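Local coordinates for protein gene product PA4716 (Pseudomonas aeruginosa, PDB 1U0K) that is of unproven function but belongs to the PhzF family of enzymes and probably has isomerase activity, at residues 230-235 with 242-247; 196-201 with 226-231. All coordinates share one frame; numbering follows the deposited sequence.

Interaction 1: 230-235 with 242-247; sequences AYLVEY and EPFVLH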
ATOM      1  N   ALA A 230     -28.327  -3.064  -5.820  1.00 19.80           N
ATOM      2  CA  ALA A 230     -29.298  -3.995  -6.397  1.00 20.02           C
ATOM      3  C   ALA A 230     -29.950  -4.836  -5.306  1.00 20.27           C
ATOM      4  O   ALA A 230     -31.135  -5.151  -5.397  1.00 20.52           O
ATOM      5  CB  ALA A 230     -28.642  -4.894  -7.423  1.00 19.93           C
ATOM      6  N   TYR A 231     -29.170  -5.184  -4.286  1.00 19.84           N
ATOM      7  CA  TYR A 231     -29.652  -5.958  -3.145  1.00 20.00           C
ATOM      8  C   TYR A 231     -30.680  -5.172  -2.350  1.00 20.62           C
ATOM      9  O   TYR A 231     -31.764  -5.679  -2.052  1.00 20.32           O
ATOM     10  CB  TYR A 231     -28.487  -6.334  -2.220  1.00 19.80           C
ATOM     11  CG  TYR A 231     -28.894  -7.121  -0.985  1.00 19.05           C
ATOM     12  CD1 TYR A 231     -28.838  -8.507  -0.975  1.00 18.65           C
ATOM     13  CD2 TYR A 231     -29.314  -6.473   0.166  1.00 18.66           C
ATOM     14  CE1 TYR A 231     -29.214  -9.231   0.147  1.00 19.84           C
ATOM     15  CE2 TYR A 231     -29.695  -7.185   1.296  1.00 20.15           C
ATOM     16  CZ  TYR A 231     -29.643  -8.559   1.274  1.00 20.76           C
ATOM     17  OH  TYR A 231     -30.018  -9.258   2.406  1.00 22.17           O
ATOM     18  N   LEU A 232     -30.332  -3.939  -1.992  1.00 21.07           N
ATOM     19  CA  LEU A 232     -31.218  -3.086  -1.209  1.00 22.04           C
ATOM     20  C   LEU A 232     -32.550  -2.879  -1.933  1.00 22.88           C
ATOM     21  O   LEU A 232     -33.602  -2.948  -1.320  1.00 22.95           O
ATOM     22  CB  LEU A 232     -30.550  -1.747  -0.882  1.00 22.15           C
ATOM     23  CG  LEU A 232     -29.335  -1.819   0.055  1.00 22.38           C
ATOM     24  CD1 LEU A 232     -28.595  -0.501   0.093  1.00 23.37           C
ATOM     25  CD2 LEU A 232     -29.748  -2.221   1.470  1.00 23.16           C
ATOM     26  N   VAL A 233     -32.500  -2.678  -3.243  1.00 23.86           N
ATOM     27  CA  VAL A 233     -33.708  -2.474  -4.038  1.00 24.59           C
ATOM     28  C   VAL A 233     -34.521  -3.774  -4.177  1.00 25.29           C
ATOM     29  O   VAL A 233     -35.753  -3.749  -4.132  1.00 25.18           O
ATOM     30  CB  VAL A 233     -33.336  -1.860  -5.413  1.00 24.75           C
ATOM     31  CG1 VAL A 233     -34.485  -1.925  -6.395  1.00 25.35           C
ATOM     32  CG2 VAL A 233     -32.893  -0.422  -5.217  1.00 24.43           C
ATOM     33  N   GLU A 234     -33.829  -4.898  -4.328  1.00 26.11           N
ATOM     34  CA  GLU A 234     -34.468  -6.209  -4.479  1.00 26.91           C
ATOM     35  C   GLU A 234     -35.269  -6.598  -3.229  1.00 27.09           C
ATOM     36  O   GLU A 234     -36.352  -7.185  -3.336  1.00 26.94           O
ATOM     37  CB  GLU A 234     -33.405  -7.275  -4.790  1.00 27.54           C
ATOM     38  CG  GLU A 234     -33.890  -8.721  -4.799  1.00 29.40           C
ATOM     39  CD  GLU A 234     -34.979  -8.975  -5.820  1.00 33.26           C
ATOM     40  OE1 GLU A 234     -34.754  -8.706  -7.021  1.00 35.12           O
ATOM     41  OE2 GLU A 234     -36.066  -9.453  -5.417  1.00 36.68           O
ATOM     42  N   TYR A 235     -34.746  -6.248  -2.058  1.00 26.91           N
ATOM     43  CA  TYR A 235     -35.355  -6.633  -0.785  1.00 27.06           C
ATOM     44  C   TYR A 235     -36.168  -5.485  -0.172  1.00 27.34           C
ATOM     45  O   TYR A 235     -36.495  -5.509   1.014  1.00 27.42           O
ATOM     46  CB  TYR A 235     -34.279  -7.181   0.170  1.00 26.79           C
ATOM     47  CG  TYR A 235     -33.776  -8.530  -0.295  1.00 26.22           C
ATOM     48  CD1 TYR A 235     -32.603  -8.648  -1.033  1.00 25.06           C
ATOM     49  CD2 TYR A 235     -34.512  -9.691  -0.043  1.00 25.52           C
ATOM     50  CE1 TYR A 235     -32.162  -9.881  -1.487  1.00 24.84           C
ATOM     51  CE2 TYR A 235     -34.079 -10.928  -0.492  1.00 25.61           C
ATOM     52  CZ  TYR A 235     -32.906 -11.022  -1.211  1.00 25.22           C
ATOM     53  OH  TYR A 235     -32.475 -12.249  -1.655  1.00 25.13           O
ATOM     54  N   GLU A 242     -34.594   5.966  -7.916  1.00 33.18           N
ATOM     55  CA  GLU A 242     -34.246   7.139  -7.120  1.00 33.03           C
ATOM     56  C   GLU A 242     -32.765   7.123  -6.756  1.00 32.23           C
ATOM     57  O   GLU A 242     -32.195   6.056  -6.509  1.00 31.87           O
ATOM     58  CB  GLU A 242     -35.109   7.199  -5.856  1.00 33.49           C
ATOM     59  CG  GLU A 242     -36.582   6.917  -6.128  1.00 35.64           C
ATOM     60  CD  GLU A 242     -37.505   7.555  -5.112  1.00 38.25           C
ATOM     61  OE1 GLU A 242     -37.321   7.301  -3.901  1.00 40.65           O
ATOM     62  OE2 GLU A 242     -38.418   8.306  -5.526  1.00 41.11           O
ATOM     63  N   PRO A 243     -32.137   8.300  -6.736  1.00 31.04           N
ATOM     64  CA  PRO A 243     -30.735   8.403  -6.326  1.00 30.27           C
ATOM     65  C   PRO A 243     -30.592   8.223  -4.826  1.00 29.09           C
ATOM     66  O   PRO A 243     -31.312   8.858  -4.054  1.00 29.54           O
ATOM     67  CB  PRO A 243     -30.345   9.832  -6.734  1.00 30.25           C
ATOM     68  CG  PRO A 243     -31.630  10.599  -6.777  1.00 30.81           C
ATOM     69  CD  PRO A 243     -32.700   9.610  -7.112  1.00 31.13           C
ATOM     70  N   PHE A 244     -29.689   7.342  -4.414  1.00 27.66           N
ATOM     71  CA  PHE A 244     -29.305   7.285  -3.018  1.00 26.42           C
ATOM     72  C   PHE A 244     -27.812   7.063  -2.884  1.00 26.11           C
ATOM     73  O   PHE A 244     -27.116   6.868  -3.880  1.00 26.31           O
ATOM     74  CB  PHE A 244     -30.136   6.251  -2.237  1.00 25.97           C
ATOM     75  CG  PHE A 244     -29.953   4.814  -2.671  1.00 24.06           C
ATOM     76  CD1 PHE A 244     -29.205   3.935  -1.894  1.00 22.57           C
ATOM     77  CD2 PHE A 244     -30.595   4.319  -3.796  1.00 22.71           C
ATOM     78  CE1 PHE A 244     -29.072   2.601  -2.257  1.00 21.13           C
ATOM     79  CE2 PHE A 244     -30.461   2.982  -4.168  1.00 21.23           C
ATOM     80  CZ  PHE A 244     -29.697   2.126  -3.390  1.00 21.27           C
ATOM     81  N   VAL A 245     -27.322   7.145  -1.656  1.00 25.46           N
ATOM     82  CA  VAL A 245     -25.891   7.058  -1.417  1.00 25.26           C
ATOM     83  C   VAL A 245     -25.538   5.905  -0.484  1.00 24.30           C
ATOM     84  O   VAL A 245     -26.268   5.592   0.465  1.00 23.72           O
ATOM     85  CB  VAL A 245     -25.276   8.427  -0.939  1.00 25.57           C
ATOM     86  CG1 VAL A 245     -26.131   9.615  -1.371  1.00 26.45           C
ATOM     87  CG2 VAL A 245     -25.021   8.463   0.539  1.00 27.02           C
ATOM     88  N   LEU A 246     -24.428   5.251  -0.805  1.00 23.21           N
ATOM     89  CA  LEU A 246     -23.787   4.297   0.079  1.00 22.60           C
ATOM     90  C   LEU A 246     -22.586   4.962   0.728  1.00 22.39           C
ATOM     91  O   LEU A 246     -21.983   5.889   0.169  1.00 21.99           O
ATOM     92  CB  LEU A 246     -23.333   3.062  -0.692  1.00 22.57           C
ATOM     93  CG  LEU A 246     -24.387   2.306  -1.487  1.00 23.39           C
ATOM     94  CD1 LEU A 246     -23.759   1.070  -2.104  1.00 24.17           C
ATOM     95  CD2 LEU A 246     -25.590   1.932  -0.605  1.00 24.00           C
ATOM     96  N   HIS A 247     -22.247   4.495   1.921  1.00 21.77           N
ATOM     97  CA  HIS A 247     -21.155   5.070   2.689  1.00 21.62           C
ATOM     98  C   HIS A 247     -20.095   4.010   2.896  1.00 21.37           C
ATOM     99  O   HIS A 247     -20.408   2.856   3.156  1.00 20.84           O
ATOM    100  CB  HIS A 247     -21.646   5.599   4.045  1.00 21.92           C
ATOM    101  CG  HIS A 247     -22.844   6.487   3.939  1.00 23.28           C
ATOM    102  ND1 HIS A 247     -22.768   7.794   3.512  1.00 24.76           N
ATOM    103  CD2 HIS A 247     -24.153   6.244   4.179  1.00 24.83           C
ATOM    104  CE1 HIS A 247     -23.979   8.322   3.502  1.00 25.83           C
ATOM    105  NE2 HIS A 247     -24.839   7.401   3.896  1.00 26.33           N
TER
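The ring of Phe244 is the flat group that carries the contact between 230-235 and 242-247. Leu232 and Val233 both approach it obliquely. The methyl Leu232 CD1 comes to Phe244 CE1 at 3.9 Å. The methyl Val233 CG2 reaches Phe244 CE2 more loosely, at 4.3 Å. In the plane of the Phe244 ring, at its edge, lies the carbonyl O of Glu242, two residues earlier in the chain. Within 230-235 the two tyrosines also pack on each other. Tyr235 CD1 lies over the centre of one face of the Tyr231 ring, 3.6 Å above its plane.

Leu232 serves two partners with one methyl. Its CD1 also meets CD2 of Leu246 at 3.9 Å, and these two side chains run past each other in opposite directions. Phe244 has CG between its backbone N and carbonyl carbon (chi1 64°), which lays the ring across toward Leu232 and Val233. Leu232 has CG anti to its carbonyl carbon (chi1 -66°), which carries CD1 to where Phe244 and Leu246 can both touch it. The joint is purely apolar and its touching residues are buried. The segment axes come no closer than 11.6 Å, so the side chains fill the distance between the backbones.

The N-to-C directions of helix and strand make an angle of 124°. Strand 244-248 is antiparallel to strand 256-262, with Phe244 and Leu246 hydrogen-bonded through their backbones to Val260 and Leu258, and Val233 also touches Val262 of that second strand. Ala230 points away from 242-247 and packs on Ala127 and Phe129. Helix 222-234 is therefore wedged between strands 244-248 and 256-262 and strand 117-129.

Interaction 2: 196-201 with 226-231; sequences FVYLLD and GPVAAY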
ATOM      1  N   PHE A 196     -15.243 -12.264  -2.716  1.00 20.41           N
ATOM      2  CA  PHE A 196     -14.997 -11.479  -1.502  1.00 19.82           C
ATOM      3  C   PHE A 196     -16.257 -11.329  -0.664  1.00 19.53           C
ATOM      4  O   PHE A 196     -17.363 -11.458  -1.181  1.00 18.70           O
ATOM      5  CB  PHE A 196     -14.534 -10.076  -1.859  1.00 19.92           C
ATOM      6  CG  PHE A 196     -13.213 -10.039  -2.564  1.00 20.70           C
ATOM      7  CD1 PHE A 196     -13.152  -9.904  -3.943  1.00 21.82           C
ATOM      8  CD2 PHE A 196     -12.033 -10.174  -1.844  1.00 21.95           C
ATOM      9  CE1 PHE A 196     -11.928  -9.883  -4.591  1.00 22.66           C
ATOM     10  CE2 PHE A 196     -10.808 -10.151  -2.490  1.00 22.04           C
ATOM     11  CZ  PHE A 196     -10.758 -10.013  -3.859  1.00 21.25           C
ATOM     12  N   VAL A 197     -16.062 -11.024   0.616  1.00 19.37           N
ATOM     13  CA  VAL A 197     -17.147 -10.697   1.541  1.00 19.38           C
ATOM     14  C   VAL A 197     -17.257  -9.177   1.665  1.00 19.15           C
ATOM     15  O   VAL A 197     -16.241  -8.475   1.794  1.00 18.66           O
ATOM     16  CB  VAL A 197     -16.894 -11.271   2.957  1.00 20.06           C
ATOM     17  CG1 VAL A 197     -17.967 -10.787   3.938  1.00 20.30           C
ATOM     18  CG2 VAL A 197     -16.862 -12.783   2.938  1.00 20.34           C
ATOM     19  N   TYR A 198     -18.491  -8.678   1.630  1.00 18.68           N
ATOM     20  CA  TYR A 198     -18.789  -7.275   1.890  1.00 18.56           C
ATOM     21  C   TYR A 198     -19.773  -7.205   3.069  1.00 18.75           C
ATOM     22  O   TYR A 198     -20.916  -7.641   2.955  1.00 18.51           O
ATOM     23  CB  TYR A 198     -19.383  -6.615   0.641  1.00 18.23           C
ATOM     24  CG  TYR A 198     -19.425  -5.106   0.692  1.00 18.58           C
ATOM     25  CD1 TYR A 198     -18.359  -4.343   0.237  1.00 18.66           C
ATOM     26  CD2 TYR A 198     -20.536  -4.436   1.186  1.00 18.21           C
ATOM     27  CE1 TYR A 198     -18.393  -2.950   0.274  1.00 18.87           C
ATOM     28  CE2 TYR A 198     -20.585  -3.043   1.232  1.00 18.65           C
ATOM     29  CZ  TYR A 198     -19.506  -2.299   0.781  1.00 19.32           C
ATOM     30  OH  TYR A 198     -19.558  -0.916   0.836  1.00 20.50           O
ATOM     31  N   LEU A 199     -19.306  -6.691   4.201  1.00 19.30           N
ATOM     32  CA  LEU A 199     -20.166  -6.503   5.375  1.00 20.13           C
ATOM     33  C   LEU A 199     -21.056  -5.294   5.154  1.00 20.63           C
ATOM     34  O   LEU A 199     -20.576  -4.243   4.743  1.00 20.54           O
ATOM     35  CB  LEU A 199     -19.341  -6.301   6.642  1.00 20.30           C
ATOM     36  CG  LEU A 199     -18.301  -7.365   7.001  1.00 21.17           C
ATOM     37  CD1 LEU A 199     -17.670  -7.053   8.348  1.00 22.25           C
ATOM     38  CD2 LEU A 199     -18.913  -8.753   7.004  1.00 21.60           C
ATOM     39  N   LEU A 200     -22.347  -5.442   5.452  1.00 21.45           N
ATOM     40  CA  LEU A 200     -23.345  -4.447   5.068  1.00 22.00           C
ATOM     41  C   LEU A 200     -24.325  -4.140   6.198  1.00 23.00           C
ATOM     42  O   LEU A 200     -25.049  -5.016   6.634  1.00 22.96           O
ATOM     43  CB  LEU A 200     -24.128  -4.943   3.854  1.00 21.87           C
ATOM     44  CG  LEU A 200     -25.203  -4.026   3.263  1.00 21.50           C
ATOM     45  CD1 LEU A 200     -24.586  -2.732   2.773  1.00 21.38           C
ATOM     46  CD2 LEU A 200     -25.926  -4.732   2.136  1.00 21.37           C
ATOM     47  N   ASP A 201     -24.321  -2.892   6.651  1.00 24.10           N
ATOM     48  CA  ASP A 201     -25.407  -2.337   7.459  1.00 25.10           C
ATOM     49  C   ASP A 201     -26.473  -1.787   6.504  1.00 25.74           C
ATOM     50  O   ASP A 201     -26.292  -0.724   5.918  1.00 25.35           O
ATOM     51  CB  ASP A 201     -24.847  -1.246   8.375  1.00 25.25           C
ATOM     52  CG  ASP A 201     -25.929  -0.430   9.063  1.00 26.34           C
ATOM     53  OD1 ASP A 201     -27.081  -0.901   9.141  1.00 29.04           O
ATOM     54  OD2 ASP A 201     -25.703   0.696   9.543  1.00 28.44           O
ATOM     55  N   GLY A 226     -22.470  -1.588  -6.802  1.00 18.66           N
ATOM     56  CA  GLY A 226     -23.525  -2.031  -7.691  1.00 18.54           C
ATOM     57  C   GLY A 226     -24.357  -3.131  -7.055  1.00 18.72           C
ATOM     58  O   GLY A 226     -25.557  -2.948  -6.870  1.00 18.25           O
ATOM     59  N   PRO A 227     -23.736  -4.266  -6.741  1.00 18.68           N
ATOM     60  CA  PRO A 227     -24.418  -5.364  -6.042  1.00 18.55           C
ATOM     61  C   PRO A 227     -25.175  -4.926  -4.803  1.00 18.66           C
ATOM     62  O   PRO A 227     -26.296  -5.394  -4.597  1.00 18.73           O
ATOM     63  CB  PRO A 227     -23.266  -6.293  -5.668  1.00 18.51           C
ATOM     64  CG  PRO A 227     -22.282  -6.088  -6.773  1.00 18.70           C
ATOM     65  CD  PRO A 227     -22.349  -4.629  -7.085  1.00 18.65           C
ATOM     66  N   VAL A 228     -24.583  -4.057  -3.993  1.00 18.51           N
ATOM     67  CA  VAL A 228     -25.231  -3.588  -2.775  1.00 18.85           C
ATOM     68  C   VAL A 228     -26.510  -2.837  -3.127  1.00 19.53           C
ATOM     69  O   VAL A 228     -27.557  -3.080  -2.519  1.00 19.37           O
ATOM     70  CB  VAL A 228     -24.294  -2.692  -1.909  1.00 18.84           C
ATOM     71  CG1 VAL A 228     -25.070  -1.914  -0.854  1.00 18.72           C
ATOM     72  CG2 VAL A 228     -23.226  -3.544  -1.229  1.00 19.05           C
ATOM     73  N   ALA A 229     -26.426  -1.936  -4.101  1.00 19.65           N
ATOM     74  CA  ALA A 229     -27.580  -1.153  -4.528  1.00 19.90           C
ATOM     75  C   ALA A 229     -28.687  -2.060  -5.021  1.00 20.05           C
ATOM     76  O   ALA A 229     -29.849  -1.847  -4.678  1.00 20.43           O
ATOM     77  CB  ALA A 229     -27.191  -0.169  -5.620  1.00 19.77           C
ATOM     78  N   ALA A 230     -28.327  -3.064  -5.820  1.00 19.80           N
ATOM     79  CA  ALA A 230     -29.298  -3.995  -6.397  1.00 20.02           C
ATOM     80  C   ALA A 230     -29.950  -4.836  -5.306  1.00 20.27           C
ATOM     81  O   ALA A 230     -31.135  -5.151  -5.397  1.00 20.52           O
ATOM     82  CB  ALA A 230     -28.642  -4.894  -7.423  1.00 19.93           C
ATOM     83  N   TYR A 231     -29.170  -5.184  -4.286  1.00 19.84           N
ATOM     84  CA  TYR A 231     -29.652  -5.958  -3.145  1.00 20.00           C
ATOM     85  C   TYR A 231     -30.680  -5.172  -2.350  1.00 20.62           C
ATOM     86  O   TYR A 231     -31.764  -5.679  -2.052  1.00 20.32           O
ATOM     87  CB  TYR A 231     -28.487  -6.334  -2.220  1.00 19.80           C
ATOM     88  CG  TYR A 231     -28.894  -7.121  -0.985  1.00 19.05           C
ATOM     89  CD1 TYR A 231     -28.838  -8.507  -0.975  1.00 18.65           C
ATOM     90  CD2 TYR A 231     -29.314  -6.473   0.166  1.00 18.66           C
ATOM     91  CE1 TYR A 231     -29.214  -9.231   0.147  1.00 19.84           C
ATOM     92  CE2 TYR A 231     -29.695  -7.185   1.296  1.00 20.15           C
ATOM     93  CZ  TYR A 231     -29.643  -8.559   1.274  1.00 20.76           C
ATOM     94  OH  TYR A 231     -30.018  -9.258   2.406  1.00 22.17           O
TER
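Val228 is turned with CG1 anti to its backbone N (chi1 165°), which sends one methyl to Leu200 and the other to Tyr198. Leu200 has the matching extended first torsion (chi1 -178°) and comes to meet it. The two side chains reach each other tip to tip, with Leu200 CD1 and Val228 CG1 3.7 Å apart. The second methyl, Val228 CG2, lies obliquely to the Tyr198 ring and 3.6 Å from its CE2. Here the side chains cross at about a right angle. Leu200 uses its other methyl as well: CD2 comes to CD2 of Tyr231 at a looser 4.3 Å.

All four side chains are buried. The tyrosine hydroxyls are satisfied outside this apolar patch, Tyr198 OH by Gln248 OE1 and Tyr231 OH by Pro156 O. Strand 196-201 runs parallel to strand 166-170, which also touches Tyr231 through Leu168 and Pro170. The helix thus has strands on several sides. A central helix wrapped by strands is characteristic of each domain of the diaminopimelate epimerase-like fold, to which the PhzF family belongs.

Interactions 1 and 2 use neighbouring turns and partly overlapping faces of one helix, 222-234, and their segments overlap at Ala230 and Tyr231. Their centres are 9 Å apart. They meet directly where Leu246 CD1 of interaction 1 packs on Val228 CG1 of interaction 2 at 3.5 Å. A second join is Phe244 CZ against Ala229 CB, at 4.1 Å. Val228 therefore belongs to a continuous apolar core that runs from strand 196-201 to strand 244-248. Interaction 2 is nearer the predicted active site: the side chain of Tyr198 is about 11 Å from that of Glu48. Interaction 1 lies away from that residue and is plain packing of the helix end.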